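Local atomic coordinates of putative GAF sensor protein (PDB entry 5HL6), a protein that probably reduces free L-methionine-(R)-S-oxide, as a GAF-domain protein of the free methionine sulfoxide reductase family. Residues V35-L41 against H168-A173; F67-V73 against V84-L88; A96-R100 against G134-V139. All coordinates share one frame; numbering follows the deposited sequence.

Contact 1 of 3, residues V35-L41 against H168-A173; sequences VESEPDL and HAWQKA
K172 leaves its helix with CG anti to the backbone N (chi1 166°) and then bends about the CG-CD bond (chi3 86°), which carries NZ across to the backbone of 35-41. The same trans first torsion in L41 (chi1 175°) lays both methyls against W170.

The ammonium of K172 sits among carbonyl oxygens. NZ donates to E38 O at 2.8 Å, and it approaches from above that carbonyl plane. A second bond, NZ to E36 O at 2.9 Å, is weak. On its own helix NZ also bonds H168 O, at 3.0 Å. V35 O lies close to NZ as well, but the angle there is poor. The bonded carbonyls of E36, E38 and H168 probably help to balance the charge, and the first two tie the loop to the helix.

V35 CB packs on A169 CB at 4.3 Å. E36 lies alongside H168 and points the same way, with its CG beside ND1 of the ring. Nearer the start of helix 41-55, L41 CD2 reaches W170 CD1 at 3.6 Å. Water 1 bridges the backbones, donating to P39 O (2.9 Å) and A169 O (3.0 Å).

E38 holds the turn from within, since its OE2 accepts from D40 N at 2.8 Å. Its OE1 forms a salt bridge with R85 of the second subunit. D40 is the N-cap of helix 41-55, and its OD2 accepts from A43 N. The arrangement is a loop joining helices 20-35 and 41-55, fastened to the C-terminal helix 152-176 of the GAF fold by a lysine bound to loop carbonyls.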
ATOM      1  N   VAL B  35      14.119  -0.231   4.265  1.00 27.81           N
ATOM      2  CA  VAL B  35      13.894  -1.660   4.041  1.00 22.72           C
ATOM      3  C   VAL B  35      15.031  -2.557   4.533  1.00 29.08           C
ATOM      4  O   VAL B  35      14.817  -3.773   4.662  1.00 30.98           O
ATOM      5  CB  VAL B  35      13.608  -1.963   2.553  1.00 27.50           C
ATOM      6  CG1 VAL B  35      12.380  -1.176   2.083  1.00 26.03           C
ATOM      7  CG2 VAL B  35      14.824  -1.652   1.688  1.00 25.13           C
ATOM      8  N   GLU B  36      16.208  -1.999   4.848  1.00 29.34           N
ATOM      9  CA  GLU B  36      17.413  -2.797   5.088  1.00 37.47           C
ATOM     10  C   GLU B  36      17.207  -3.904   6.120  1.00 41.57           C
ATOM     11  O   GLU B  36      17.651  -5.044   5.928  1.00 38.77           O
ATOM     12  CB  GLU B  36      18.551  -1.881   5.546  1.00 35.08           C
ATOM     13  CG  GLU B  36      19.646  -1.659   4.527  1.00 59.44           C
ATOM     14  CD  GLU B  36      20.693  -0.672   5.018  1.00 70.44           C
ATOM     15  OE1 GLU B  36      20.471  -0.046   6.079  1.00 76.47           O
ATOM     16  OE2 GLU B  36      21.734  -0.521   4.341  1.00 76.44           O
ATOM     17  N   SER B  37      16.594  -3.580   7.251  1.00 33.32           N
ATOM     18  CA  SER B  37      16.563  -4.512   8.366  1.00 34.36           C
ATOM     19  C   SER B  37      15.213  -5.202   8.553  1.00 33.10           C
ATOM     20  O   SER B  37      15.100  -6.059   9.429  1.00 46.44           O
ATOM     21  CB  SER B  37      16.965  -3.793   9.658  1.00 46.01           C
ATOM     22  OG  SER B  37      16.067  -2.732   9.929  1.00 57.05           O
ATOM     23  N   GLU B  38      14.192  -4.866   7.761  1.00 24.11           N
ATOM     24  CA  GLU B  38      12.909  -5.545   7.881  1.00 19.58           C
ATOM     25  C   GLU B  38      12.908  -6.780   6.988  1.00 26.46           C
ATOM     26  O   GLU B  38      13.146  -6.658   5.777  1.00 25.35           O
ATOM     27  CB  GLU B  38      11.761  -4.618   7.499  1.00 29.18           C
ATOM     28  CG  GLU B  38      10.419  -5.328   7.355  1.00 20.62           C
ATOM     29  CD  GLU B  38      10.044  -6.136   8.579  1.00 27.76           C
ATOM     30  OE1 GLU B  38      10.186  -5.628   9.716  1.00 28.38           O
ATOM     31  OE2 GLU B  38       9.626  -7.298   8.409  1.00 28.83           O
ATOM     32  N   PRO B  39      12.642  -7.975   7.521  1.00 26.80           N
ATOM     33  CA  PRO B  39      12.682  -9.173   6.670  1.00 30.42           C
ATOM     34  C   PRO B  39      11.487  -9.322   5.741  1.00 32.57           C
ATOM     35  O   PRO B  39      11.622  -9.929   4.675  1.00 26.60           O
ATOM     36  CB  PRO B  39      12.738 -10.324   7.687  1.00 30.57           C
ATOM     37  CG  PRO B  39      12.184  -9.754   8.934  1.00 29.23           C
ATOM     38  CD  PRO B  39      12.599  -8.317   8.950  1.00 29.35           C
ATOM     39  N   ASP B  40      10.321  -8.781   6.112  1.00 28.12           N
ATOM     40  CA  ASP B  40       9.089  -9.091   5.397  1.00 23.60           C
ATOM     41  C   ASP B  40       9.008  -8.331   4.077  1.00 23.13           C
ATOM     42  O   ASP B  40       9.047  -7.096   4.052  1.00 20.42           O
ATOM     43  CB  ASP B  40       7.866  -8.782   6.256  1.00 19.38           C
ATOM     44  CG  ASP B  40       6.596  -9.321   5.639  1.00 31.18           C
ATOM     45  OD1 ASP B  40       6.288 -10.508   5.886  1.00 30.51           O
ATOM     46  OD2 ASP B  40       5.928  -8.563   4.899  1.00 26.01           O
ATOM     47  N   LEU B  41       8.845  -9.082   2.983  1.00 24.79           N
ATOM     48  CA  LEU B  41       8.900  -8.507   1.642  1.00 18.86           C
ATOM     49  C   LEU B  41       7.687  -7.625   1.366  1.00 19.57           C
ATOM     50  O   LEU B  41       7.816  -6.539   0.797  1.00 18.81           O
ATOM     51  CB  LEU B  41       8.983  -9.630   0.615  1.00 20.74           C
ATOM     52  CG  LEU B  41       8.934  -9.162  -0.844  1.00 27.87           C
ATOM     53  CD1 LEU B  41      10.123  -8.243  -1.138  1.00 24.92           C
ATOM     54  CD2 LEU B  41       8.905 -10.352  -1.815  1.00 37.08           C
ATOM     55  N   HIS B 168      17.967  -4.748  -1.487  1.00 28.28           N
ATOM     56  CA  HIS B 168      17.901  -4.712  -0.026  1.00 29.25           C
ATOM     57  C   HIS B 168      16.576  -5.210   0.536  1.00 35.36           C
ATOM     58  O   HIS B 168      16.413  -5.252   1.763  1.00 33.24           O
ATOM     59  CB  HIS B 168      18.193  -3.293   0.477  1.00 32.05           C
ATOM     60  CG  HIS B 168      19.592  -2.832   0.192  1.00 42.11           C
ATOM     61  ND1 HIS B 168      20.631  -3.009   1.082  1.00 44.54           N
ATOM     62  CD2 HIS B 168      20.125  -2.213  -0.889  1.00 42.57           C
ATOM     63  CE1 HIS B 168      21.740  -2.510   0.565  1.00 47.14           C
ATOM     64  NE2 HIS B 168      21.462  -2.024  -0.631  1.00 48.03           N
ATOM     65  N   ALA B 169      15.627  -5.591  -0.317  1.00 26.99           N
ATOM     66  CA  ALA B 169      14.417  -6.246   0.166  1.00 26.37           C
ATOM     67  C   ALA B 169      14.197  -7.579  -0.533  1.00 31.64           C
ATOM     68  O   ALA B 169      14.123  -8.610   0.140  1.00 28.24           O
ATOM     69  CB  ALA B 169      13.185  -5.338  -0.001  1.00 26.79           C
ATOM     70  N   TRP B 170      14.099  -7.598  -1.866  1.00 22.50           N
ATOM     71  CA  TRP B 170      13.684  -8.824  -2.540  1.00 26.53           C
ATOM     72  C   TRP B 170      14.800  -9.861  -2.544  1.00 22.51           C
ATOM     73  O   TRP B 170      14.609 -10.993  -2.076  1.00 22.36           O
ATOM     74  CB  TRP B 170      13.224  -8.531  -3.971  1.00 21.71           C
ATOM     75  CG  TRP B 170      12.540  -9.718  -4.581  1.00 30.97           C
ATOM     76  CD1 TRP B 170      11.195  -9.964  -4.612  1.00 35.31           C
ATOM     77  CD2 TRP B 170      13.165 -10.834  -5.230  1.00 26.32           C
ATOM     78  NE1 TRP B 170      10.945 -11.156  -5.246  1.00 35.72           N
ATOM     79  CE2 TRP B 170      12.135 -11.709  -5.638  1.00 33.77           C
ATOM     80  CE3 TRP B 170      14.492 -11.167  -5.527  1.00 30.97           C
ATOM     81  CZ2 TRP B 170      12.391 -12.903  -6.320  1.00 39.12           C
ATOM     82  CZ3 TRP B 170      14.746 -12.364  -6.188  1.00 30.88           C
ATOM     83  CH2 TRP B 170      13.697 -13.214  -6.587  1.00 31.46           C
ATOM     84  N   GLN B 171      15.965  -9.504  -3.102  1.00 20.87           N
ATOM     85  CA  GLN B 171      17.071 -10.457  -3.200  1.00 22.04           C
ATOM     86  C   GLN B 171      17.569 -10.866  -1.822  1.00 22.88           C
ATOM     87  O   GLN B 171      17.986 -12.013  -1.619  1.00 21.25           O
ATOM     88  CB  GLN B 171      18.218  -9.861  -4.006  1.00 19.86           C
ATOM     89  CG  GLN B 171      19.230 -10.908  -4.493  1.00 22.15           C
ATOM     90  CD  GLN B 171      18.677 -11.739  -5.640  1.00 23.97           C
ATOM     91  OE1 GLN B 171      18.259 -11.195  -6.667  1.00 22.81           O
ATOM     92  NE2 GLN B 171      18.688 -13.064  -5.481  1.00 23.96           N
ATOM     93  N   LYS B 172      17.565  -9.924  -0.875  1.00 23.11           N
ATOM     94  CA  LYS B 172      17.894 -10.242   0.514  1.00 31.62           C
ATOM     95  C   LYS B 172      17.024 -11.382   1.039  1.00 32.93           C
ATOM     96  O   LYS B 172      17.528 -12.346   1.630  1.00 25.13           O
ATOM     97  CB  LYS B 172      17.726  -8.990   1.380  1.00 27.38           C
ATOM     98  CG  LYS B 172      17.702  -9.255   2.889  1.00 32.74           C
ATOM     99  CD  LYS B 172      17.396  -7.989   3.694  1.00 35.89           C
ATOM    100  CE  LYS B 172      15.884  -7.744   3.853  1.00 39.24           C
ATOM    101  NZ  LYS B 172      15.584  -6.364   4.367  1.00 27.05           N
ATOM    102  N   ALA B 173      15.707 -11.298   0.823  1.00 21.62           N
ATOM    103  CA  ALA B 173      14.834 -12.357   1.322  1.00 25.20           C
ATOM    104  C   ALA B 173      15.046 -13.653   0.548  1.00 22.90           C
ATOM    105  O   ALA B 173      15.113 -14.737   1.142  1.00 26.13           O
ATOM    106  CB  ALA B 173      13.365 -11.924   1.250  1.00 28.52           C
TER
HETATM  107  O   HOH W   1      12.249  -8.239   2.415  1.00 22.13           O

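Contact 2 of 3, residues F67-V73 against V84-L88; sequences FDGTELV and VRIAL
This contact is the edge hairpin of the GAF sheet, where short strand 85-86 pairs with the start of strand 72-77. L72 and I86 form an antiparallel hydrogen-bonded pair. L72 N donates to I86 O and I86 N to L72 O, both at 2.9 Å. V73 and R85 are the next, non-hydrogen-bonded pair.

R85 runs extended alongside V73 on one face of the hairpin, and V73 CG2 lies over one face of the guanidinium, 3.4 Å from R85 NH1. The acids come to the guanidinium edge. NH1 bonds E71 OE2 at 3.1 Å, on the anti side of that carboxylate, with an N-H...O angle of 159°. NH1 also bonds D68 OD2 at 3.3 Å, from above the carboxylate plane. Water 2 joins D68 OD2 to R85 NH2. R85 NE forms a salt bridge with E38 of the second subunit. D68, E71 and that E38 together probably fix the rotation of the guanidinium.

D68 has a second task. Its CG lies between the backbone N and the carbonyl carbon (chi1 74°), which turns OD1 back over the loop. There OD1 accepts from T70 N and E71 N, each at 2.8 Å and from opposite faces of its plane.

On the opposite face of the sheet, L72 and I86 pack against helix 91-99. Beyond the strands, F67 CE1 touches L88 CD1 at 4.0 Å. D68 thus makes an Asx turn in the loop joining strands 61-67 and 72-77; the latter pairs with 85-86 in an antiparallel hairpin, with a salt-bridge network whose arginine also reaches the second subunit.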
ATOM      1  N   PHE B  67       4.909 -10.574 -10.810  1.00 24.40           N
ATOM      2  CA  PHE B  67       4.724 -11.692 -11.722  1.00 18.74           C
ATOM      3  C   PHE B  67       4.409 -12.958 -10.935  1.00 32.21           C
ATOM      4  O   PHE B  67       5.175 -13.351 -10.047  1.00 29.89           O
ATOM      5  CB  PHE B  67       5.988 -11.871 -12.555  1.00 22.25           C
ATOM      6  CG  PHE B  67       5.841 -12.839 -13.679  1.00 27.48           C
ATOM      7  CD1 PHE B  67       4.891 -12.630 -14.672  1.00 22.32           C
ATOM      8  CD2 PHE B  67       6.670 -13.943 -13.770  1.00 31.82           C
ATOM      9  CE1 PHE B  67       4.761 -13.526 -15.731  1.00 27.58           C
ATOM     10  CE2 PHE B  67       6.549 -14.837 -14.826  1.00 36.62           C
ATOM     11  CZ  PHE B  67       5.588 -14.628 -15.804  1.00 32.10           C
ATOM     12  N   ASP B  68       3.281 -13.602 -11.250  1.00 26.28           N
ATOM     13  CA  ASP B  68       2.879 -14.811 -10.543  1.00 26.05           C
ATOM     14  C   ASP B  68       3.282 -16.081 -11.285  1.00 29.57           C
ATOM     15  O   ASP B  68       2.763 -17.160 -10.992  1.00 34.43           O
ATOM     16  CB  ASP B  68       1.373 -14.796 -10.261  1.00 24.77           C
ATOM     17  CG  ASP B  68       0.517 -15.067 -11.500  1.00 36.63           C
ATOM     18  OD1 ASP B  68       1.039 -15.082 -12.638  1.00 33.88           O
ATOM     19  OD2 ASP B  68      -0.705 -15.260 -11.320  1.00 35.27           O
ATOM     20  N   GLY B  69       4.215 -15.975 -12.220  1.00 26.69           N
ATOM     21  CA  GLY B  69       4.585 -17.086 -13.057  1.00 31.13           C
ATOM     22  C   GLY B  69       3.851 -17.138 -14.375  1.00 33.44           C
ATOM     23  O   GLY B  69       4.324 -17.793 -15.310  1.00 34.36           O
ATOM     24  N   THR B  70       2.710 -16.461 -14.476  1.00 31.47           N
ATOM     25  CA  THR B  70       1.944 -16.394 -15.713  1.00 33.46           C
ATOM     26  C   THR B  70       1.701 -14.962 -16.157  1.00 35.49           C
ATOM     27  O   THR B  70       1.890 -14.640 -17.337  1.00 34.32           O
ATOM     28  CB  THR B  70       0.605 -17.126 -15.532  1.00 37.29           C
ATOM     29  OG1 THR B  70       0.853 -18.515 -15.285  1.00 36.63           O
ATOM     30  CG2 THR B  70      -0.273 -16.971 -16.765  1.00 39.90           C
ATOM     31  N   GLU B  71       1.286 -14.088 -15.239  1.00 31.34           N
ATOM     32  CA  GLU B  71       0.984 -12.708 -15.573  1.00 28.79           C
ATOM     33  C   GLU B  71       1.293 -11.834 -14.370  1.00 20.16           C
ATOM     34  O   GLU B  71       1.660 -12.327 -13.298  1.00 25.82           O
ATOM     35  CB  GLU B  71      -0.478 -12.558 -16.016  1.00 29.81           C
ATOM     36  CG  GLU B  71      -1.492 -12.956 -14.953  1.00 29.60           C
ATOM     37  CD  GLU B  71      -2.923 -12.868 -15.460  1.00 38.53           C
ATOM     38  OE1 GLU B  71      -3.140 -12.331 -16.571  1.00 34.66           O
ATOM     39  OE2 GLU B  71      -3.828 -13.342 -14.743  1.00 36.89           O
ATOM     40  N   LEU B  72       1.134 -10.523 -14.554  1.00 25.89           N
ATOM     41  CA  LEU B  72       1.288  -9.561 -13.465  1.00 23.19           C
ATOM     42  C   LEU B  72       0.026  -9.484 -12.603  1.00 24.33           C
ATOM     43  O   LEU B  72      -1.102  -9.544 -13.111  1.00 23.50           O
ATOM     44  CB  LEU B  72       1.609  -8.175 -14.029  1.00 20.35           C
ATOM     45  CG  LEU B  72       2.913  -8.058 -14.821  1.00 23.03           C
ATOM     46  CD1 LEU B  72       3.021  -6.688 -15.461  1.00 23.86           C
ATOM     47  CD2 LEU B  72       4.063  -8.264 -13.858  1.00 21.20           C
ATOM     48  N   VAL B  73       0.232  -9.344 -11.289  1.00 21.03           N
ATOM     49  CA  VAL B  73      -0.836  -9.230 -10.295  1.00 23.61           C
ATOM     50  C   VAL B  73      -0.473  -8.073  -9.374  1.00 18.72           C
ATOM     51  O   VAL B  73       0.665  -7.997  -8.898  1.00 17.00           O
ATOM     52  CB  VAL B  73      -1.007 -10.526  -9.474  1.00 24.04           C
ATOM     53  CG1 VAL B  73      -2.223 -10.403  -8.541  1.00 24.99           C
ATOM     54  CG2 VAL B  73      -1.128 -11.762 -10.383  1.00 25.38           C
ATOM     55  N   VAL B  84      -5.829  -4.965 -11.838  1.00 30.71           N
ATOM     56  CA  VAL B  84      -5.565  -6.047 -10.894  1.00 29.47           C
ATOM     57  C   VAL B  84      -4.655  -7.100 -11.511  1.00 26.94           C
ATOM     58  O   VAL B  84      -3.639  -7.474 -10.924  1.00 28.63           O
ATOM     59  CB  VAL B  84      -6.891  -6.665 -10.400  1.00 40.15           C
ATOM     60  CG1 VAL B  84      -6.629  -7.670  -9.293  1.00 38.50           C
ATOM     61  CG2 VAL B  84      -7.837  -5.570  -9.918  1.00 42.59           C
ATOM     62  N   ARG B  85      -4.994  -7.571 -12.707  1.00 26.64           N
ATOM     63  CA  ARG B  85      -4.169  -8.515 -13.448  1.00 26.25           C
ATOM     64  C   ARG B  85      -3.835  -7.951 -14.820  1.00 31.66           C
ATOM     65  O   ARG B  85      -4.700  -7.383 -15.498  1.00 24.76           O
ATOM     66  CB  ARG B  85      -4.868  -9.869 -13.589  1.00 28.70           C
ATOM     67  CG  ARG B  85      -4.857 -10.634 -12.286  1.00 29.19           C
ATOM     68  CD  ARG B  85      -5.605 -11.951 -12.313  1.00 34.54           C
ATOM     69  NE  ARG B  85      -5.409 -12.571 -11.010  1.00 37.13           N
ATOM     70  CZ  ARG B  85      -4.401 -13.391 -10.730  1.00 34.82           C
ATOM     71  NH1 ARG B  85      -3.548 -13.725 -11.691  1.00 31.34           N
ATOM     72  NH2 ARG B  85      -4.256 -13.887  -9.501  1.00 30.04           N
ATOM     73  N   ILE B  86      -2.577  -8.118 -15.229  1.00 28.54           N
ATOM     74  CA  ILE B  86      -2.101  -7.634 -16.523  1.00 29.61           C
ATOM     75  C   ILE B  86      -1.319  -8.753 -17.204  1.00 29.55           C
ATOM     76  O   ILE B  86      -0.335  -9.257 -16.647  1.00 29.28           O
ATOM     77  CB  ILE B  86      -1.232  -6.374 -16.384  1.00 26.00           C
ATOM     78  CG1 ILE B  86      -2.022  -5.247 -15.721  1.00 28.23           C
ATOM     79  CG2 ILE B  86      -0.734  -5.906 -17.741  1.00 25.19           C
ATOM     80  CD1 ILE B  86      -1.176  -4.061 -15.356  1.00 25.22           C
ATOM     81  N   ALA B  87      -1.748  -9.131 -18.410  1.00 31.77           N
ATOM     82  CA  ALA B  87      -1.046 -10.143 -19.179  1.00 36.43           C
ATOM     83  C   ALA B  87       0.273  -9.588 -19.706  1.00 28.86           C
ATOM     84  O   ALA B  87       0.405  -8.390 -19.969  1.00 29.76           O
ATOM     85  CB  ALA B  87      -1.905 -10.626 -20.349  1.00 36.01           C
ATOM     86  N   LEU B  88       1.256 -10.475 -19.847  1.00 32.28           N
ATOM     87  CA  LEU B  88       2.497 -10.113 -20.519  1.00 28.45           C
ATOM     88  C   LEU B  88       2.194  -9.498 -21.878  1.00 34.33           C
ATOM     89  O   LEU B  88       1.363 -10.012 -22.634  1.00 32.86           O
ATOM     90  CB  LEU B  88       3.391 -11.346 -20.676  1.00 25.78           C
ATOM     91  CG  LEU B  88       4.110 -11.837 -19.403  1.00 39.38           C
ATOM     92  CD1 LEU B  88       4.957 -13.059 -19.690  1.00 36.58           C
ATOM     93  CD2 LEU B  88       4.955 -10.737 -18.752  1.00 34.89           C
TER
HETATM   94  O   HOH W   2      -2.118 -15.559  -9.071  1.00 30.47           O
HETATM   95  O   HOH W   3       0.780 -13.161 -19.501  1.00 28.77           O

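Contact 3 of 3, residues A96-R100 against G134-V139; sequences AAQTR and GTLIGV. With EDO (1,2-ethanediol), chain D.
The guanidinium of R100 meets G134 O at its edge, near its plane. NH1 donates to G134 O at 2.9 Å, with the oxygen tilted 25° from the guanidinium plane. NH2 adds a weak bond to the same oxygen at 3.0 Å, so one carbonyl is gripped by both terminal nitrogens. The bonds are bent, with an N-H...O angle of 132° for R100 NH1 to G134 O. O2 of a 1,2-ethanediol, probably from the crystallisation liquor, also lies at this edge. It accepts a nearly straight bond from L136 N at 2.9 Å.

R100 reaches G134 because its chain is extended from CG to NE. It is where the chain leaves helix 91-99, with positive phi. In the GAF fold seen here, this helix lies on one face of the antiparallel sheet, and the contact is where it covers strand 136-144. A97 carries the apolar part. Its CB touches V139 CG1 at 3.9 Å and L136 CD2 at 4.0 Å. A96 CB lies farther off, 4.3 Å from V139 CG1.

Between L136 and V139, I137 and G138 form a classic beta bulge opposite L129. I137 packs on V166 and W170 of helix 152-176.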
ATOM      1  N   ALA B  96       6.395  -3.534 -20.394  1.00 24.76           N
ATOM      2  CA  ALA B  96       7.619  -3.506 -19.593  1.00 26.65           C
ATOM      3  C   ALA B  96       8.003  -4.901 -19.119  1.00 29.49           C
ATOM      4  O   ALA B  96       9.170  -5.296 -19.205  1.00 27.09           O
ATOM      5  CB  ALA B  96       7.451  -2.579 -18.396  1.00 24.17           C
ATOM      6  N   ALA B  97       7.029  -5.665 -18.614  1.00 28.24           N
ATOM      7  CA  ALA B  97       7.341  -6.987 -18.080  1.00 23.62           C
ATOM      8  C   ALA B  97       7.835  -7.926 -19.169  1.00 28.62           C
ATOM      9  O   ALA B  97       8.761  -8.714 -18.941  1.00 30.35           O
ATOM     10  CB  ALA B  97       6.120  -7.576 -17.373  1.00 19.47           C
ATOM     11  N   GLN B  98       7.255  -7.841 -20.368  1.00 30.21           N
ATOM     12  CA  GLN B  98       7.614  -8.781 -21.422  1.00 32.27           C
ATOM     13  C   GLN B  98       8.931  -8.401 -22.090  1.00 29.61           C
ATOM     14  O   GLN B  98       9.787  -9.264 -22.322  1.00 37.77           O
ATOM     15  CB  GLN B  98       6.494  -8.863 -22.461  1.00 31.11           C
ATOM     16  CG  GLN B  98       6.876  -9.702 -23.673  1.00 33.60           C
ATOM     17  CD  GLN B  98       5.681 -10.153 -24.477  1.00 48.04           C
ATOM     18  OE1 GLN B  98       5.074  -9.368 -25.212  1.00 42.51           O
ATOM     19  NE2 GLN B  98       5.336 -11.431 -24.347  1.00 55.24           N
ATOM     20  N   THR B  99       9.099  -7.120 -22.436  1.00 31.77           N
ATOM     21  CA  THR B  99      10.336  -6.674 -23.076  1.00 32.47           C
ATOM     22  C   THR B  99      11.498  -6.604 -22.087  1.00 27.59           C
ATOM     23  O   THR B  99      12.660  -6.547 -22.515  1.00 31.28           O
ATOM     24  CB  THR B  99      10.137  -5.297 -23.723  1.00 36.74           C
ATOM     25  OG1 THR B  99       9.857  -4.328 -22.705  1.00 33.34           O
ATOM     26  CG2 THR B  99       8.970  -5.314 -24.729  1.00 33.47           C
ATOM     27  N   ARG B 100      11.201  -6.620 -20.791  1.00 28.60           N
ATOM     28  CA  ARG B 100      12.169  -6.371 -19.719  1.00 26.71           C
ATOM     29  C   ARG B 100      12.964  -5.088 -19.973  1.00 28.75           C
ATOM     30  O   ARG B 100      14.154  -4.983 -19.656  1.00 30.84           O
ATOM     31  CB  ARG B 100      13.082  -7.576 -19.525  1.00 34.97           C
ATOM     32  CG  ARG B 100      12.334  -8.836 -19.110  1.00 34.67           C
ATOM     33  CD  ARG B 100      13.310  -9.971 -18.861  1.00 33.41           C
ATOM     34  NE  ARG B 100      12.669 -11.144 -18.285  1.00 27.22           N
ATOM     35  CZ  ARG B 100      13.330 -12.125 -17.678  1.00 30.29           C
ATOM     36  NH1 ARG B 100      14.656 -12.068 -17.574  1.00 24.42           N
ATOM     37  NH2 ARG B 100      12.669 -13.161 -17.182  1.00 29.05           N
ATOM     38  N   GLY B 134      17.831 -14.037 -13.130  1.00 22.23           N
ATOM     39  CA  GLY B 134      17.101 -13.769 -14.353  1.00 22.85           C
ATOM     40  C   GLY B 134      15.596 -13.933 -14.256  1.00 28.13           C
ATOM     41  O   GLY B 134      14.899 -13.717 -15.258  1.00 28.78           O
ATOM     42  N   THR B 135      15.076 -14.318 -13.095  1.00 29.01           N
ATOM     43  CA  THR B 135      13.634 -14.423 -12.898  1.00 27.62           C
ATOM     44  C   THR B 135      12.980 -13.049 -12.965  1.00 26.64           C
ATOM     45  O   THR B 135      13.479 -12.084 -12.381  1.00 24.72           O
ATOM     46  CB  THR B 135      13.344 -15.055 -11.530  1.00 30.50           C
ATOM     47  OG1 THR B 135      13.937 -16.357 -11.458  1.00 39.98           O
ATOM     48  CG2 THR B 135      11.841 -15.154 -11.277  1.00 36.00           C
ATOM     49  N   LEU B 136      11.841 -12.958 -13.664  1.00 25.42           N
ATOM     50  CA  LEU B 136      11.051 -11.733 -13.627  1.00 18.54           C
ATOM     51  C   LEU B 136      10.344 -11.620 -12.274  1.00 22.32           C
ATOM     52  O   LEU B 136       9.505 -12.468 -11.946  1.00 25.23           O
ATOM     53  CB  LEU B 136      10.023 -11.723 -14.767  1.00 19.83           C
ATOM     54  CG  LEU B 136       9.068 -10.536 -14.750  1.00 26.70           C
ATOM     55  CD1 LEU B 136       9.835  -9.247 -14.981  1.00 19.77           C
ATOM     56  CD2 LEU B 136       7.960 -10.717 -15.801  1.00 30.39           C
ATOM     57  N   ILE B 137      10.683 -10.584 -11.492  1.00 19.10           N
ATOM     58  CA  ILE B 137      10.002 -10.320 -10.219  1.00 18.98           C
ATOM     59  C   ILE B 137       8.647  -9.662 -10.462  1.00 22.55           C
ATOM     60  O   ILE B 137       7.623 -10.076  -9.900  1.00 21.91           O
ATOM     61  CB  ILE B 137      10.873  -9.441  -9.301  1.00 16.91           C
ATOM     62  CG1 ILE B 137      12.183 -10.153  -8.945  1.00 23.63           C
ATOM     63  CG2 ILE B 137      10.062  -9.008  -8.005  1.00 17.85           C
ATOM     64  CD1 ILE B 137      13.271  -9.240  -8.377  1.00 19.14           C
ATOM     65  N   GLY B 138       8.628  -8.623 -11.290  1.00 20.54           N
ATOM     66  CA  GLY B 138       7.412  -7.866 -11.588  1.00 23.85           C
ATOM     67  C   GLY B 138       7.794  -6.533 -12.211  1.00 22.03           C
ATOM     68  O   GLY B 138       8.807  -6.429 -12.903  1.00 21.69           O
ATOM     69  N   VAL B 139       6.980  -5.507 -11.945  1.00 19.13           N
ATOM     70  CA  VAL B 139       7.315  -4.160 -12.386  1.00 18.29           C
ATOM     71  C   VAL B 139       7.000  -3.162 -11.285  1.00 20.24           C
ATOM     72  O   VAL B 139       6.154  -3.397 -10.422  1.00 22.44           O
ATOM     73  CB  VAL B 139       6.578  -3.746 -13.676  1.00 22.59           C
ATOM     74  CG1 VAL B 139       6.780  -4.785 -14.787  1.00 27.52           C
ATOM     75  CG2 VAL B 139       5.101  -3.499 -13.387  1.00 20.83           C
TER
HETATM   76  C1  EDO D 202       9.971 -17.097 -13.638  1.00 51.47           C
HETATM   77  O1  EDO D 202       8.863 -17.057 -12.722  1.00 58.08           O
HETATM   78  C2  EDO D 202       9.752 -16.122 -14.791  1.00 42.37           C
HETATM   79  O2  EDO D 202      10.930 -15.347 -15.078  1.00 32.84           O

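Contact 1 spans the longest stretch of chain, and contacts 2 and 3 are nested inside it, one after the other. Contacts 2 and 3 share the antiparallel sheet and lie close, with centres 10 Å apart. Strand 85-86 leads into helix 91-99, and both L72 and L88 pack on A97. F67 N also probably bonds I137 O. Contact 1 lies at helix 152-176, its centre 19 Å from that of contact 3; W170 of this helix touches I137 of strand 136-144, the element before it in the chain. Contacts 1 and 2 do not touch within the chain, with centres 22 Å apart. They meet instead in the dimer, through E38 of one subunit and R85 of the other.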